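Local atomic coordinates of SLH domain-containing protein (Pseudoflavonifractor capillosus, PDB entry 4OJU), a protein that is of unknown function but carries BspA-type leucine-rich repeats that probably bind other proteins, and it binds magnesium ions. Residues S3-T8 against E17-G22; L83-C88 against L106-C111; A113-T118 against S133-T138. All coordinates share one frame; numbering follows the deposited sequence.

Contact 1 (S3-T8 against E17-G22)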
loop_
_atom_site.group_PDB
_atom_site.type_symbol
_atom_site.label_atom_id
_atom_site.label_comp_id
_atom_site.label_asym_id
_atom_site.label_seq_id
_atom_site.Cartn_x
_atom_site.Cartn_y
_atom_site.Cartn_z
ATOM N N SER A 3 -33.676 1.118 10.007
ATOM C CA SER A 3 -34.827 0.219 9.846
ATOM C C SER A 3 -34.657 -1.029 10.745
ATOM O O SER A 3 -33.743 -1.069 11.565
ATOM C CB SER A 3 -34.997 -0.165 8.374
ATOM O OG SER A 3 -36.225 -0.831 8.130
ATOM N N VAL A 4 -35.548 -2.029 10.593
ATOM C CA VAL A 4 -35.577 -3.303 11.331
ATOM C C VAL A 4 -35.779 -4.429 10.299
ATOM O O VAL A 4 -36.406 -4.185 9.269
ATOM C CB VAL A 4 -36.694 -3.241 12.428
ATOM C CG1 VAL A 4 -37.302 -4.600 12.758
ATOM C CG2 VAL A 4 -36.167 -2.570 13.686
ATOM N N VAL A 5 -35.205 -5.627 10.547
ATOM C CA VAL A 5 -35.357 -6.786 9.658
ATOM C C VAL A 5 -36.805 -7.313 9.744
ATOM O O VAL A 5 -37.287 -7.615 10.829
ATOM C CB VAL A 5 -34.331 -7.922 9.942
ATOM C CG1 VAL A 5 -34.599 -9.136 9.042
ATOM C CG2 VAL A 5 -32.890 -7.439 9.771
ATOM N N GLU A 6 -37.486 -7.414 8.597
ATOM C CA GLU A 6 -38.835 -7.983 8.527
ATOM C C GLU A 6 -38.735 -9.488 8.389
ATOM O O GLU A 6 -39.440 -10.194 9.086
ATOM C CB GLU A 6 -39.641 -7.397 7.369
ATOM C CG GLU A 6 -41.069 -7.927 7.325
ATOM C CD GLU A 6 -41.912 -7.392 6.182
ATOM O OE1 GLU A 6 -41.347 -7.157 5.089
ATOM O OE2 GLU A 6 -43.143 -7.247 6.366
ATOM N N SER A 7 -37.891 -9.985 7.461
ATOM C CA SER A 7 -37.711 -11.428 7.282
ATOM C C SER A 7 -36.338 -11.759 6.697
ATOM O O SER A 7 -35.659 -10.894 6.141
ATOM C CB SER A 7 -38.831 -12.041 6.436
ATOM O OG SER A 7 -38.899 -11.517 5.122
ATOM N N THR A 8 -35.932 -13.010 6.860
ATOM C CA THR A 8 -34.665 -13.530 6.346
ATOM C C THR A 8 -35.007 -14.578 5.311
ATOM O O THR A 8 -35.837 -15.461 5.575
ATOM C CB THR A 8 -33.798 -14.056 7.487
ATOM O OG1 THR A 8 -33.657 -13.007 8.454
ATOM C CG2 THR A 8 -32.422 -14.514 7.016
ATOM N N GLU A 17 -31.537 -10.274 4.118
ATOM C CA GLU A 17 -32.393 -9.708 5.144
ATOM C C GLU A 17 -33.252 -8.676 4.454
ATOM O O GLU A 17 -32.721 -7.815 3.733
ATOM C CB GLU A 17 -31.599 -9.108 6.300
ATOM C CG GLU A 17 -31.085 -10.176 7.242
ATOM C CD GLU A 17 -30.230 -9.672 8.382
ATOM O OE1 GLU A 17 -29.770 -8.510 8.317
ATOM O OE2 GLU A 17 -29.993 -10.453 9.328
ATOM N N ILE A 18 -34.565 -8.822 4.574
ATOM C CA ILE A 18 -35.530 -7.884 4.005
ATOM C C ILE A 18 -35.911 -6.951 5.139
ATOM O O ILE A 18 -36.375 -7.427 6.175
ATOM C CB ILE A 18 -36.755 -8.623 3.380
ATOM C CG1 ILE A 18 -36.305 -9.488 2.180
ATOM C CG2 ILE A 18 -37.860 -7.642 2.979
ATOM C CD1 ILE A 18 -37.324 -10.582 1.814
ATOM N N TRP A 19 -35.731 -5.638 4.924
ATOM C CA TRP A 19 -35.985 -4.575 5.893
ATOM C C TRP A 19 -37.384 -4.022 5.756
ATOM O O TRP A 19 -37.959 -4.102 4.678
ATOM C CB TRP A 19 -34.964 -3.456 5.653
ATOM C CG TRP A 19 -33.557 -3.936 5.767
ATOM C CD1 TRP A 19 -32.742 -4.355 4.758
ATOM C CD2 TRP A 19 -32.812 -4.071 6.973
ATOM N NE1 TRP A 19 -31.539 -4.768 5.272
ATOM C CE2 TRP A 19 -31.556 -4.611 6.632
ATOM C CE3 TRP A 19 -33.079 -3.777 8.317
ATOM C CZ2 TRP A 19 -30.559 -4.848 7.585
ATOM C CZ3 TRP A 19 -32.076 -3.986 9.262
ATOM C CH2 TRP A 19 -30.837 -4.526 8.894
ATOM N N PHE A 20 -37.928 -3.412 6.823
ATOM C CA PHE A 20 -39.234 -2.786 6.769
ATOM C C PHE A 20 -39.267 -1.567 5.794
ATOM O O PHE A 20 -40.355 -1.188 5.371
ATOM C CB PHE A 20 -39.704 -2.396 8.168
ATOM C CG PHE A 20 -40.327 -3.567 8.899
ATOM C CD1 PHE A 20 -41.586 -4.039 8.548
ATOM C CD2 PHE A 20 -39.643 -4.212 9.926
ATOM C CE1 PHE A 20 -42.153 -5.127 9.218
ATOM C CE2 PHE A 20 -40.213 -5.301 10.596
ATOM C CZ PHE A 20 -41.457 -5.754 10.233
ATOM N N ASP A 21 -38.104 -1.023 5.356
ATOM C CA ASP A 21 -38.098 0.050 4.343
ATOM C C ASP A 21 -38.323 -0.514 2.902
ATOM O O ASP A 21 -38.285 0.255 1.947
ATOM C CB ASP A 21 -36.817 0.900 4.417
ATOM C CG ASP A 21 -35.523 0.284 3.930
ATOM O OD1 ASP A 21 -35.518 -0.918 3.605
ATOM O OD2 ASP A 21 -34.512 0.998 3.886
ATOM N N GLY A 22 -38.554 -1.822 2.779
ATOM C CA GLY A 22 -38.852 -2.489 1.513
ATOM C C GLY A 22 -37.646 -2.851 0.671
ATOM O O GLY A 22 -37.793 -3.108 -0.523
HETATM O O HOH W 1 -40.535 -4.861 3.901
HETATM O O HOH W 2 -31.337 -12.507 9.797
#
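The carbonyl of Ile18 carries the centre of this contact. Its O accepts two backbone N-H groups, from Glu6 N at 2.7 Å and from Ser7 N at 3.2 Å. Both donors lie in the carbonyl plane. One step further along, Ile18 N gives a nearly straight bond to Ser7 O at 2.8 Å. Towards the start of 3-8, Phe20 N meets Val4 O at 3.0 Å, almost along the C=O axis.

Two CH-pi contacts flank this ladder. Val5 CG2, anti to its own carbonyl carbon, lies over one face of the Trp19 six-membered ring, 3.8 Å from the centroid. The Glu6 CB sits over the centre of one face of the Phe20 ring. Val4 CG1 meets the same Phe20 ring at its edge, in plane.

Water ties the outer polar groups together. One water donates to Glu6 OE1 and to Trp19 O. Another links Thr8 OG1 to Glu17 OE2.

Further out, Trp19 NE1 is hydrogen-bonded to Thr25 OG1, which should fix the rotation of the indole. Asp21, within the type I turn from Trp19 to Gly22, is hydrogen-bonded through OD1 to Thr23 OG1. Ile18 is buried and packs on Tyr53 and Ala24.

With Glu6 and Ser7 both facing Ile18, this is a classic beta bulge in the antiparallel hairpin of strands 5-11 and 14-19.

Contact 2 (L83-C88 against L106-C111)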
loop_
_atom_site.group_PDB
_atom_site.type_symbol
_atom_site.label_atom_id
_atom_site.label_comp_id
_atom_site.label_asym_id
_atom_site.label_seq_id
_atom_site.Cartn_x
_atom_site.Cartn_y
_atom_site.Cartn_z
ATOM N N LEU A 83 -15.623 -4.572 3.884
ATOM C CA LEU A 83 -15.048 -5.919 3.724
ATOM C C LEU A 83 -16.001 -6.901 3.009
ATOM O O LEU A 83 -15.845 -8.090 3.189
ATOM C CB LEU A 83 -14.665 -6.488 5.122
ATOM C CG LEU A 83 -13.541 -5.781 5.849
ATOM C CD1 LEU A 83 -13.478 -6.186 7.313
ATOM C CD2 LEU A 83 -12.201 -6.113 5.218
ATOM N N ALA A 84 -16.952 -6.424 2.194
ATOM C CA ALA A 84 -17.941 -7.311 1.548
ATOM C C ALA A 84 -17.284 -8.433 0.753
ATOM O O ALA A 84 -17.731 -9.569 0.828
ATOM C CB ALA A 84 -18.866 -6.511 0.636
ATOM N N PHE A 85 -16.206 -8.123 0.008
ATOM C CA PHE A 85 -15.502 -9.129 -0.793
ATOM C C PHE A 85 -14.044 -9.281 -0.361
ATOM O O PHE A 85 -13.205 -9.698 -1.163
ATOM C CB PHE A 85 -15.551 -8.752 -2.277
ATOM C CG PHE A 85 -16.944 -8.713 -2.836
ATOM C CD1 PHE A 85 -17.547 -9.866 -3.318
ATOM C CD2 PHE A 85 -17.658 -7.520 -2.879
ATOM C CE1 PHE A 85 -18.834 -9.826 -3.841
ATOM C CE2 PHE A 85 -18.940 -7.478 -3.416
ATOM C CZ PHE A 85 -19.536 -8.639 -3.858
ATOM N N ALA A 86 -13.737 -8.963 0.879
ATOM C CA ALA A 86 -12.352 -9.021 1.307
ATOM C C ALA A 86 -11.817 -10.437 1.445
ATOM O O ALA A 86 -12.575 -11.356 1.778
ATOM C CB ALA A 86 -12.208 -8.293 2.624
ATOM N N TYR A 87 -10.497 -10.597 1.225
ATOM C CA TYR A 87 -9.722 -11.837 1.342
ATOM C C TYR A 87 -10.238 -12.931 0.400
ATOM O O TYR A 87 -10.085 -14.120 0.687
ATOM C CB TYR A 87 -9.650 -12.327 2.813
ATOM C CG TYR A 87 -9.239 -11.220 3.759
ATOM C CD1 TYR A 87 -7.928 -10.748 3.787
ATOM C CD2 TYR A 87 -10.171 -10.603 4.586
ATOM C CE1 TYR A 87 -7.560 -9.679 4.604
ATOM C CE2 TYR A 87 -9.807 -9.549 5.427
ATOM C CZ TYR A 87 -8.505 -9.079 5.419
ATOM O OH TYR A 87 -8.145 -8.046 6.247
ATOM N N CYS A 88 -10.781 -12.519 -0.755
ATOM C CA CYS A 88 -11.260 -13.437 -1.806
ATOM C C CYS A 88 -10.114 -13.619 -2.780
ATOM O O CYS A 88 -9.973 -12.882 -3.748
ATOM C CB CYS A 88 -12.522 -12.909 -2.477
ATOM S SG CYS A 88 -13.987 -12.984 -1.418
ATOM N N LEU A 106 -12.556 -1.035 2.536
ATOM C CA LEU A 106 -11.951 -2.344 2.368
ATOM C C LEU A 106 -12.879 -3.376 1.688
ATOM O O LEU A 106 -12.684 -4.584 1.867
ATOM C CB LEU A 106 -11.508 -2.857 3.757
ATOM C CG LEU A 106 -10.574 -1.967 4.576
ATOM C CD1 LEU A 106 -10.424 -2.512 6.007
ATOM C CD2 LEU A 106 -9.235 -1.893 3.914
ATOM N N ALA A 107 -13.861 -2.930 0.901
ATOM C CA ALA A 107 -14.837 -3.823 0.242
ATOM C C ALA A 107 -14.152 -4.856 -0.672
ATOM O O ALA A 107 -14.626 -5.979 -0.774
ATOM C CB ALA A 107 -15.839 -3.004 -0.561
ATOM N N PHE A 108 -13.013 -4.495 -1.290
ATOM C CA PHE A 108 -12.271 -5.434 -2.143
ATOM C C PHE A 108 -10.846 -5.544 -1.610
ATOM O O PHE A 108 -9.882 -5.575 -2.380
ATOM C CB PHE A 108 -12.295 -4.965 -3.626
ATOM C CG PHE A 108 -13.682 -4.996 -4.220
ATOM C CD1 PHE A 108 -14.210 -6.178 -4.726
ATOM C CD2 PHE A 108 -14.478 -3.855 -4.227
ATOM C CE1 PHE A 108 -15.502 -6.211 -5.258
ATOM C CE2 PHE A 108 -15.780 -3.894 -4.745
ATOM C CZ PHE A 108 -16.289 -5.078 -5.231
ATOM N N ALA A 109 -10.705 -5.579 -0.284
ATOM C CA ALA A 109 -9.389 -5.612 0.352
ATOM C C ALA A 109 -8.728 -6.977 0.301
ATOM O O ALA A 109 -9.401 -8.004 0.408
ATOM C CB ALA A 109 -9.492 -5.160 1.801
ATOM N N SER A 110 -7.391 -6.986 0.167
ATOM C CA SER A 110 -6.577 -8.212 0.143
ATOM C C SER A 110 -7.146 -9.304 -0.823
ATOM O O SER A 110 -7.285 -10.475 -0.441
ATOM C CB SER A 110 -6.450 -8.762 1.568
ATOM O OG SER A 110 -5.587 -9.882 1.676
ATOM N N CYS A 111 -7.509 -8.886 -2.051
ATOM C CA CYS A 111 -7.984 -9.734 -3.157
ATOM C C CYS A 111 -6.826 -9.779 -4.124
ATOM O O CYS A 111 -6.741 -8.961 -5.039
ATOM C CB CYS A 111 -9.242 -9.145 -3.803
ATOM S SG CYS A 111 -10.719 -9.261 -2.774
#
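Two backbone hydrogen bonds join the loops 83-88 and 106-111. Phe85 N donates a hydrogen bond to Ala107 O at 2.8 Å, in the carbonyl plane but bent to 145° at the hydrogen. Tyr87 N reaches Ala109 O at 2.9 Å on a straighter line, 167°. CA-H...O contacts fill in the ladder, with Leu83 CA to Leu106 O and Tyr87 CA to Ser110 O both at 3.3 Å. All twelve residues are buried, and Phe85 O finds no hydrogen-bond partner in the model.

Apolar packing follows the same step. Phe85 and Phe108 both hold CG anti to the carbonyl carbon, so their rings point the same way and lie with planes only 3° apart. They are slid so far that they barely overlap, with centroids 5.1 Å apart. Phe85 CD2 touches Phe108 CE1 at 3.5 Å, and Phe63 stacks on Phe85 to extend the row. Leu83 and Leu106 also run side by side, with Leu83 CD2 on Leu106 CB at 3.6 Å. An alanine at Phe85 would remove the ring between Phe63 and Phe108 and would probably loosen this row in the core.

Polar side chains matter at the far end. Tyr87 CD1 lies 3.3 Å from Ser110 OG. The Tyr87 hydroxyl is hydrogen-bonded to Tyr87 OH of the second subunit, and Arg82 of that subunit makes a cation-pi contact with the ring.

Most positions repeat (Leu, Ala, Phe, Ala, Cys), as expected of successive leucine-rich repeats; Tyr87 opposite Ser110 is the exception. The side chains add mainly apolar side-by-side packing inside, while Tyr87 turns to the subunit interface. Main-chain bonds thus set the register between the loops, and apolar side chains fill the core.

Contact 3 (A113-T118 against S133-T138). With EDO (1,2-ethanediol), chain F.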
loop_
_atom_site.group_PDB
_atom_site.type_symbol
_atom_site.label_atom_id
_atom_site.label_comp_id
_atom_site.label_asym_id
_atom_site.label_seq_id
_atom_site.Cartn_x
_atom_site.Cartn_y
_atom_site.Cartn_z
ATOM N N ALA A 113 -5.843 -11.703 -6.545
ATOM C CA ALA A 113 -5.988 -12.048 -7.965
ATOM C C ALA A 113 -6.742 -10.927 -8.725
ATOM O O ALA A 113 -6.936 -11.034 -9.934
ATOM C CB ALA A 113 -6.719 -13.376 -8.110
ATOM N N LEU A 114 -7.170 -9.874 -8.021
ATOM C CA LEU A 114 -7.917 -8.763 -8.637
ATOM C C LEU A 114 -6.934 -7.751 -9.235
ATOM O O LEU A 114 -6.207 -7.078 -8.494
ATOM C CB LEU A 114 -8.861 -8.126 -7.608
ATOM C CG LEU A 114 -9.909 -7.104 -8.152
ATOM C CD1 LEU A 114 -10.833 -7.716 -9.227
ATOM C CD2 LEU A 114 -10.734 -6.536 -7.020
ATOM N N LYS A 115 -6.844 -7.708 -10.569
ATOM C CA LYS A 115 -5.853 -6.845 -11.253
ATOM C C LYS A 115 -6.435 -5.527 -11.770
ATOM O O LYS A 115 -5.698 -4.557 -11.974
ATOM C CB LYS A 115 -5.234 -7.600 -12.441
ATOM C CG LYS A 115 -4.478 -8.864 -12.046
ATOM C CD LYS A 115 -3.855 -9.505 -13.274
ATOM C CE LYS A 115 -3.327 -10.886 -12.995
ATOM N NZ LYS A 115 -2.468 -11.371 -14.103
ATOM N N GLU A 116 -7.746 -5.503 -12.002
ATOM C CA GLU A 116 -8.420 -4.324 -12.522
ATOM C C GLU A 116 -9.844 -4.281 -12.025
ATOM O O GLU A 116 -10.421 -5.308 -11.673
ATOM C CB GLU A 116 -8.387 -4.303 -14.077
ATOM C CG GLU A 116 -9.154 -5.432 -14.751
ATOM C CD GLU A 116 -9.413 -5.230 -16.230
ATOM O OE1 GLU A 116 -8.434 -5.203 -17.011
ATOM O OE2 GLU A 116 -10.601 -5.125 -16.612
ATOM N N ILE A 117 -10.424 -3.089 -12.045
ATOM C CA ILE A 117 -11.827 -2.898 -11.717
ATOM C C ILE A 117 -12.334 -1.701 -12.532
ATOM O O ILE A 117 -11.578 -0.751 -12.816
ATOM C CB ILE A 117 -12.063 -2.768 -10.180
ATOM C CG1 ILE A 117 -13.552 -3.043 -9.827
ATOM C CG2 ILE A 117 -11.544 -1.416 -9.613
ATOM C CD1 ILE A 117 -13.873 -3.394 -8.382
ATOM N N THR A 118 -13.594 -1.784 -12.947
ATOM C CA THR A 118 -14.259 -0.704 -13.666
ATOM C C THR A 118 -15.288 -0.101 -12.743
ATOM O O THR A 118 -16.175 -0.800 -12.277
ATOM C CB THR A 118 -14.847 -1.186 -14.985
ATOM O OG1 THR A 118 -13.753 -1.634 -15.782
ATOM C CG2 THR A 118 -15.589 -0.078 -15.734
ATOM N N SER A 133 -4.749 -5.253 -1.735
ATOM C CA SER A 133 -4.962 -6.022 -2.956
ATOM C C SER A 133 -3.786 -5.696 -3.885
ATOM O O SER A 133 -3.813 -4.691 -4.608
ATOM C CB SER A 133 -6.310 -5.707 -3.588
ATOM O OG SER A 133 -7.338 -6.151 -2.724
ATOM N N ASN A 134 -2.751 -6.554 -3.792
ATOM C CA ASN A 134 -1.437 -6.533 -4.438
ATOM C C ASN A 134 -1.464 -6.086 -5.917
ATOM O O ASN A 134 -0.819 -5.090 -6.256
ATOM C CB ASN A 134 -0.743 -7.934 -4.308
ATOM C CG ASN A 134 -0.424 -8.412 -2.882
ATOM O OD1 ASN A 134 -0.683 -7.740 -1.876
ATOM N ND2 ASN A 134 0.227 -9.573 -2.761
ATOM N N ALA A 135 -2.225 -6.783 -6.775
ATOM C CA ALA A 135 -2.214 -6.517 -8.210
ATOM C C ALA A 135 -3.191 -5.445 -8.705
ATOM O O ALA A 135 -3.211 -5.181 -9.905
ATOM C CB ALA A 135 -2.475 -7.812 -8.959
ATOM N N LEU A 136 -3.991 -4.858 -7.811
ATOM C CA LEU A 136 -4.982 -3.869 -8.206
ATOM C C LEU A 136 -4.332 -2.510 -8.434
ATOM O O LEU A 136 -4.397 -1.612 -7.591
ATOM C CB LEU A 136 -6.120 -3.788 -7.187
ATOM C CG LEU A 136 -7.414 -3.109 -7.628
ATOM C CD1 LEU A 136 -7.666 -3.203 -9.137
ATOM C CD2 LEU A 136 -8.532 -3.713 -6.911
ATOM N N ASP A 137 -3.726 -2.371 -9.599
ATOM C CA ASP A 137 -3.040 -1.161 -10.014
ATOM C C ASP A 137 -3.980 -0.146 -10.584
ATOM O O ASP A 137 -4.064 0.973 -10.084
ATOM C CB ASP A 137 -2.002 -1.501 -11.109
ATOM C CG ASP A 137 -0.644 -1.884 -10.618
ATOM O OD1 ASP A 137 -0.485 -2.077 -9.394
ATOM O OD2 ASP A 137 0.277 -1.957 -11.446
ATOM N N THR A 138 -4.668 -0.556 -11.662
ATOM C CA THR A 138 -5.501 0.240 -12.533
ATOM C C THR A 138 -6.983 0.259 -12.217
ATOM O O THR A 138 -7.618 -0.781 -12.045
ATOM C CB THR A 138 -5.319 -0.308 -13.954
ATOM O OG1 THR A 138 -3.918 -0.408 -14.226
ATOM C CG2 THR A 138 -5.999 0.546 -14.998
HETATM C C1 EDO F . -2.807 -5.479 -14.646
HETATM O O1 EDO F . -3.682 -4.368 -14.496
HETATM C C2 EDO F . -1.668 -5.114 -15.618
HETATM O O2 EDO F . -1.003 -3.956 -15.148
HETATM O O HOH W 3 -4.926 -7.445 -6.276
#
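Leu114 and Leu136 both set CG anti to the backbone N, with chi1 at -169° and -163°. The two side chains therefore lie side by side and point the same way. Their CD2 methyls touch, Leu114 CD2 to Leu136 CD2 at 3.6 Å. The other branch of Leu136 lies along the backbone of 113-118, with CD1 3.6 Å from Glu116 CA. The same CD1 also approaches Ile117 CG2, at 4.3 Å. Phe130 packs on Leu136 and Ile117, and Val94 on Leu114 and Ile117, which places this apolar patch inside the repeat domain.

The backbone of 133-138 is shaped by two turns. A type I turn runs from Ser133 to Leu136, and Leu136 is then the centre of an inverse gamma turn. This brings the chain round beside 113-118 and into strand 138-141, which runs parallel to strand 116-119 within the leucine-rich repeat region.

Outside the leucines one water bridges the two segments. It donates to Leu114 O at 2.6 Å and accepts a weak bond from Ala135 N. Lys115 CA makes a CA-H...O contact with Ala135 O. Lys115 CG also rests on Ala135 CB at 3.8 Å. A 1,2-ethanediol, probably from the crystallisation liquor, donates from its O1 to Lys115 O. Asp137 is a known magnesium-binding residue, although no ion is bound to this chain here, and Arg131 of the third subunit packs against it.

Contact 2 is core: every residue in it is buried. Contact 1 is a surface hairpin, and contact 3 is intermediate. Contacts 2 and 3 both belong to the repeat region and touch, with Ser133 OG probably hydrogen-bonded to Phe108 O and to Cys111 N. Contact 1 lies on the other side of the chain's centre, its centre about 25 Å from that of contact 2 and 34 Å from that of contact 3. Chemistry follows place. Contact 1 is an antiparallel ladder with two water bridges. Contact 2 uses backbone bonds and side-by-side packing of parallel rings at matching positions. Contact 3 relies on leucine packing and one water.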